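Side-chain contacts in fructose transport system repressor FruR (Pseudomonas putida, PDB 3O74), which responds to fructose 1-phosphate as its preferred effector and, as a LacI-family regulator, probably recognises specific DNA sequences to control transcription: residues L219-P224 and K266-V271; A112-S117 and P226-A231. All coordinates share one frame; numbering follows the deposited sequence.

How the contacts relate
Both contacts lie in the same lobe of the chain, their centres 10 Å apart, and residues of contact 1 touch strand 227-231, which carries half of contact 2. Contact 1 is partly buried: a loop that also faces the second subunit meets the chain's C-terminal end through charged groups, one carboxylate serving a lysine and an arginine. Contact 2 is buried and pairs neutral groups, an asparagine amide and a serine hydroxyl, between strand and helix, and no other chain of the assembly touches its segments. The end of strand 257-266 and the tail connect them: K266 N lies 2.7 Å from A229 O, a probable backbone hydrogen bond, and the N-H groups of R268 and I269 reach OD1 of N228.

Contact 1 (L219-P224 and K266-V271); sequences LLDFLP and KQRISV
A salt-bridge network of D221, K266 and R268 ties the loop before strand 227-231 to the end of strand 257-266 and the C-terminal tail just after it. One carboxylate oxygen serves both cations. K266 NZ donates to D221 OD1 over 3.1 Å, and the oxygen receives it on its syn lone pair, on the side of the other carboxylate oxygen. The lysine chain bends at chi2 (70°) and again near its end, which carries the ammonium across to the acid, and the two side chains cross at roughly a right angle. R268 NH1 forms the second salt bridge to the same OD1; the modelled 2.5 Å is short, so its exact length and the placing of NH1 are doubtful. Carboxylate and guanidinium planes are turned 34° from each other, and OD1 meets the guanidinium obliquely.

Carbon lies over both faces of the guanidinium. L220 CB sits 3.2 Å above one face, while K266 CE lies 3.9 Å from the opposite face, both over the centre. A leucine suits this place because, beyond the CB that offers carbon to the cation, its branches fill the nonpolar side toward V227 and Y189 of helix 189-201. A long arginine is equally apt: its chain runs extended from CG to NE and delivers the cation to the loop, where NH2 has a further salt bridge to D216. With two acids around it, the arginine's positive charge is probably well compensated. The same loop faces the second subunit, where L219, L220 and F222 pack. The whole is a branched ion-pair network with an arginine layered between aliphatic carbons, joining a 3-10 turn to a chain terminus.

Contact 2 (A112-S117 and P226-A231); sequences AASLLS and PVNAMA
S114 OG is held twice, accepting a hydrogen bond from the N228 amide and donating one to the carbonyl oxygen of L111, one turn back in helix 104-116. The bond from N228 ND2 to S114 OG is 3.1 Å long, with an N-H...O angle of 158°, and the hydroxyl lies almost exactly in the amide plane. The chi1 of S114, 79°, sets OG between the backbone N and the carbonyl carbon, a placing that lets one small hydroxyl serve its own helix and still meet the strand. S114 CB follows OG toward the amide, 3.7 Å from N228 ND2.

Asparagine suits strand 227-231 here because its two ends have opposite tastes. ND2 points to the helix, while OD1 accepts the backbone N-H groups of R268 and I269 in the C-terminal tail. These bonds at both ends fix which way round the amide sits and limit its rotation. Beside it, L115 reaches in with CD2, 4.5 Å from N228 ND2, a loose nonpolar neighbour in a place where F265 also packs on both S114 and N228. Helix and strand are otherwise well apart, S114 and N228 being the closest pair at 8.1 Å between CA atoms. The chemistry implies a short chain of neutral hydrogen bonds through a buried contact: the tail's N-H groups, the amide, the hydroxyl and the helix carbonyl are linked with donor matched to acceptor at each step.

Contact 1 (L219-P224 and K266-V271)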
loop_
_atom_site.group_PDB
_atom_site.type_symbol
_atom_site.label_atom_id
_atom_site.label_comp_id
_atom_site.label_asym_id
_atom_site.label_seq_id
_atom_site.Cartn_x
_atom_site.Cartn_y
_atom_site.Cartn_z
ATOM N N LEU B 219 3.626 -9.074 9.333
ATOM C CA LEU B 219 3.089 -9.369 10.656
ATOM C C LEU B 219 2.634 -10.825 10.799
ATOM O O LEU B 219 2.363 -11.290 11.906
ATOM C CB LEU B 219 1.982 -8.375 11.040
ATOM C CG LEU B 219 2.371 -6.895 10.965
ATOM C CD1 LEU B 219 1.369 -6.025 11.709
ATOM C CD2 LEU B 219 3.767 -6.679 11.523
ATOM N N LEU B 220 2.572 -11.544 9.683
ATOM C CA LEU B 220 2.313 -12.980 9.716
ATOM C C LEU B 220 3.405 -13.714 10.498
ATOM O O LEU B 220 3.183 -14.811 11.011
ATOM C CB LEU B 220 2.221 -13.546 8.298
ATOM C CG LEU B 220 0.849 -14.002 7.796
ATOM C CD1 LEU B 220 -0.227 -12.989 8.153
ATOM C CD2 LEU B 220 0.879 -14.262 6.293
ATOM N N ASP B 221 4.586 -13.107 10.580
ATOM C CA ASP B 221 5.701 -13.692 11.316
ATOM C C ASP B 221 5.436 -13.703 12.820
ATOM O O ASP B 221 6.062 -14.459 13.559
ATOM C CB ASP B 221 7.000 -12.933 11.026
ATOM C CG ASP B 221 7.568 -13.237 9.649
ATOM O OD1 ASP B 221 7.616 -14.424 9.267
ATOM O OD2 ASP B 221 7.980 -12.284 8.956
ATOM N N PHE B 222 4.509 -12.856 13.260
ATOM C CA PHE B 222 4.213 -12.694 14.681
ATOM C C PHE B 222 2.893 -13.346 15.090
ATOM O O PHE B 222 2.558 -13.394 16.276
ATOM C CB PHE B 222 4.181 -11.211 15.050
ATOM C CG PHE B 222 5.477 -10.494 14.802
ATOM C CD1 PHE B 222 6.399 -10.335 15.823
ATOM C CD2 PHE B 222 5.770 -9.975 13.554
ATOM C CE1 PHE B 222 7.594 -9.672 15.603
ATOM C CE2 PHE B 222 6.962 -9.312 13.327
ATOM C CZ PHE B 222 7.875 -9.163 14.354
ATOM N N LEU B 223 2.136 -13.819 14.105
ATOM C CA LEU B 223 0.884 -14.520 14.375
ATOM C C LEU B 223 1.145 -15.855 15.053
ATOM O O LEU B 223 2.015 -16.611 14.622
ATOM C CB LEU B 223 0.106 -14.770 13.081
ATOM C CG LEU B 223 -0.893 -13.721 12.604
ATOM C CD1 LEU B 223 -1.802 -14.344 11.559
ATOM C CD2 LEU B 223 -1.706 -13.191 13.767
ATOM N N PRO B 224 0.387 -16.152 16.119
ATOM C CA PRO B 224 0.431 -17.479 16.740
ATOM C C PRO B 224 -0.078 -18.516 15.747
ATOM O O PRO B 224 0.423 -19.639 15.689
ATOM C CB PRO B 224 -0.548 -17.351 17.911
ATOM C CG PRO B 224 -0.649 -15.890 18.174
ATOM C CD PRO B 224 -0.510 -15.235 16.840
ATOM N N LYS B 266 6.586 -19.003 1.200
ATOM C CA LYS B 266 6.898 -18.673 2.582
ATOM C C LYS B 266 6.138 -19.624 3.494
ATOM O O LYS B 266 4.950 -19.431 3.750
ATOM C CB LYS B 266 6.506 -17.232 2.902
ATOM C CG LYS B 266 6.678 -16.871 4.371
ATOM C CD LYS B 266 8.149 -16.797 4.760
ATOM C CE LYS B 266 8.327 -16.938 6.265
ATOM N NZ LYS B 266 9.098 -15.813 6.866
ATOM N N GLN B 267 6.819 -20.660 3.969
ATOM C CA GLN B 267 6.189 -21.643 4.842
ATOM C C GLN B 267 6.395 -21.299 6.302
ATOM O O GLN B 267 7.523 -21.130 6.764
ATOM C CB GLN B 267 6.704 -23.053 4.558
ATOM C CG GLN B 267 6.042 -23.736 3.366
ATOM C CD GLN B 267 6.466 -25.186 3.220
ATOM O OE1 GLN B 267 7.618 -25.484 2.890
ATOM N NE2 GLN B 267 5.534 -26.098 3.473
ATOM N N ARG B 268 5.288 -21.191 7.023
ATOM C CA ARG B 268 5.325 -20.896 8.443
ATOM C C ARG B 268 4.724 -22.059 9.220
ATOM O O ARG B 268 4.849 -22.135 10.439
ATOM C CB ARG B 268 4.576 -19.597 8.726
ATOM C CG ARG B 268 5.141 -18.415 7.965
ATOM C CD ARG B 268 4.242 -17.205 8.069
ATOM N NE ARG B 268 4.481 -16.267 6.977
ATOM C CZ ARG B 268 4.989 -15.053 7.140
ATOM N NH1 ARG B 268 5.299 -14.626 8.354
ATOM N NH2 ARG B 268 5.178 -14.261 6.097
ATOM N N ILE B 269 4.073 -22.966 8.499
ATOM C CA ILE B 269 3.501 -24.154 9.110
ATOM C C ILE B 269 4.519 -25.290 9.128
ATOM O O ILE B 269 4.949 -25.764 8.077
ATOM C CB ILE B 269 2.228 -24.612 8.376
ATOM C CG1 ILE B 269 1.177 -23.497 8.388
ATOM C CG2 ILE B 269 1.677 -25.882 9.007
ATOM C CD1 ILE B 269 -0.124 -23.875 7.709
ATOM N N SER B 270 4.895 -25.725 10.328
ATOM C CA SER B 270 5.915 -26.758 10.483
ATOM C C SER B 270 5.508 -28.065 9.809
ATOM O O SER B 270 4.377 -28.530 9.961
ATOM C CB SER B 270 6.219 -26.999 11.963
ATOM O OG SER B 270 5.099 -27.544 12.638
ATOM N N VAL B 271 6.444 -28.657 9.073
ATOM C CA VAL B 271 6.169 -29.864 8.304
ATOM C C VAL B 271 7.153 -30.975 8.656
ATOM O O VAL B 271 6.816 -32.158 8.602
ATOM C CB VAL B 271 6.245 -29.589 6.790
ATOM C CG1 VAL B 271 7.663 -29.202 6.391
ATOM C CG2 VAL B 271 5.775 -30.804 6.000
#

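Contact 2 (A112-S117 and P226-A231)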
loop_
_atom_site.group_PDB
_atom_site.type_symbol
_atom_site.label_atom_id
_atom_site.label_comp_id
_atom_site.label_asym_id
_atom_site.label_seq_id
_atom_site.Cartn_x
_atom_site.Cartn_y
_atom_site.Cartn_z
ATOM N N ALA B 112 -2.105 -25.430 -1.659
ATOM C CA ALA B 112 -3.127 -26.346 -1.171
ATOM C C ALA B 112 -2.511 -27.660 -0.695
ATOM O O ALA B 112 -2.889 -28.195 0.348
ATOM C CB ALA B 112 -4.169 -26.601 -2.245
ATOM N N ALA B 113 -1.557 -28.173 -1.463
ATOM C CA ALA B 113 -0.883 -29.419 -1.114
ATOM C C ALA B 113 -0.170 -29.309 0.232
ATOM O O ALA B 113 -0.080 -30.285 0.977
ATOM C CB ALA B 113 0.093 -29.815 -2.206
ATOM N N SER B 114 0.333 -28.119 0.545
ATOM C CA SER B 114 1.043 -27.912 1.803
ATOM C C SER B 114 0.108 -28.030 3.008
ATOM O O SER B 114 0.545 -28.367 4.108
ATOM C CB SER B 114 1.788 -26.571 1.812
ATOM O OG SER B 114 0.917 -25.483 2.071
ATOM N N LEU B 115 -1.177 -27.754 2.797
ATOM C CA LEU B 115 -2.174 -27.899 3.854
ATOM C C LEU B 115 -2.668 -29.342 3.933
ATOM O O LEU B 115 -2.958 -29.854 5.015
ATOM C CB LEU B 115 -3.360 -26.963 3.614
ATOM C CG LEU B 115 -3.050 -25.489 3.340
ATOM C CD1 LEU B 115 -4.330 -24.664 3.344
ATOM C CD2 LEU B 115 -2.051 -24.942 4.348
ATOM N N LEU B 116 -2.759 -29.986 2.773
ATOM C CA LEU B 116 -3.250 -31.356 2.669
ATOM C C LEU B 116 -2.399 -32.350 3.457
ATOM O O LEU B 116 -2.822 -33.481 3.701
ATOM C CB LEU B 116 -3.330 -31.779 1.199
ATOM C CG LEU B 116 -4.720 -31.858 0.565
ATOM C CD1 LEU B 116 -5.769 -31.201 1.447
ATOM C CD2 LEU B 116 -4.718 -31.239 -0.824
ATOM N N SER B 117 -1.203 -31.927 3.855
ATOM C CA SER B 117 -0.288 -32.807 4.572
ATOM C C SER B 117 -0.858 -33.242 5.920
ATOM O O SER B 117 -0.643 -34.370 6.358
ATOM C CB SER B 117 1.069 -32.126 4.775
ATOM O OG SER B 117 1.141 -31.499 6.046
ATOM N N PRO B 226 0.011 -19.911 12.348
ATOM C CA PRO B 226 0.945 -19.892 11.218
ATOM C C PRO B 226 0.217 -19.893 9.877
ATOM O O PRO B 226 -0.745 -20.638 9.694
ATOM C CB PRO B 226 1.730 -21.194 11.394
ATOM C CG PRO B 226 0.802 -22.097 12.132
ATOM C CD PRO B 226 0.001 -21.211 13.041
ATOM N N VAL B 227 0.683 -19.064 8.949
ATOM C CA VAL B 227 0.069 -18.972 7.631
ATOM C C VAL B 227 1.109 -19.155 6.524
ATOM O O VAL B 227 2.088 -18.413 6.454
ATOM C CB VAL B 227 -0.626 -17.604 7.445
ATOM C CG1 VAL B 227 -1.226 -17.491 6.052
ATOM C CG2 VAL B 227 -1.695 -17.395 8.508
ATOM N N ASN B 228 0.899 -20.143 5.662
ATOM C CA ASN B 228 1.743 -20.308 4.484
ATOM C C ASN B 228 1.360 -19.298 3.409
ATOM O O ASN B 228 0.180 -19.077 3.148
ATOM C CB ASN B 228 1.635 -21.727 3.935
ATOM C CG ASN B 228 2.398 -22.735 4.775
ATOM O OD1 ASN B 228 3.067 -22.378 5.744
ATOM N ND2 ASN B 228 2.306 -23.998 4.398
ATOM N N ALA B 229 2.360 -18.688 2.782
ATOM C CA ALA B 229 2.109 -17.616 1.825
ATOM C C ALA B 229 2.920 -17.756 0.539
ATOM O O ALA B 229 4.094 -18.115 0.569
ATOM C CB ALA B 229 2.367 -16.263 2.472
HETATM N N MSE B 230 2.278 -17.463 -0.589
HETATM C CA MSE B 230 2.938 -17.459 -1.891
HETATM C C MSE B 230 3.076 -16.021 -2.383
HETATM O O MSE B 230 2.114 -15.446 -2.886
HETATM C CB MSE B 230 2.119 -18.264 -2.898
HETATM C CG MSE B 230 2.257 -19.771 -2.773
HETATM SE SE MSE B 230 3.948 -20.393 -3.504
HETATM C CE MSE B 230 3.618 -22.305 -3.400
ATOM N N ALA B 231 4.268 -15.445 -2.239
ATOM C CA ALA B 231 4.493 -14.040 -2.577
ATOM C C ALA B 231 5.019 -13.832 -4.003
ATOM O O ALA B 231 5.778 -14.647 -4.517
ATOM C CB ALA B 231 5.434 -13.400 -1.566
#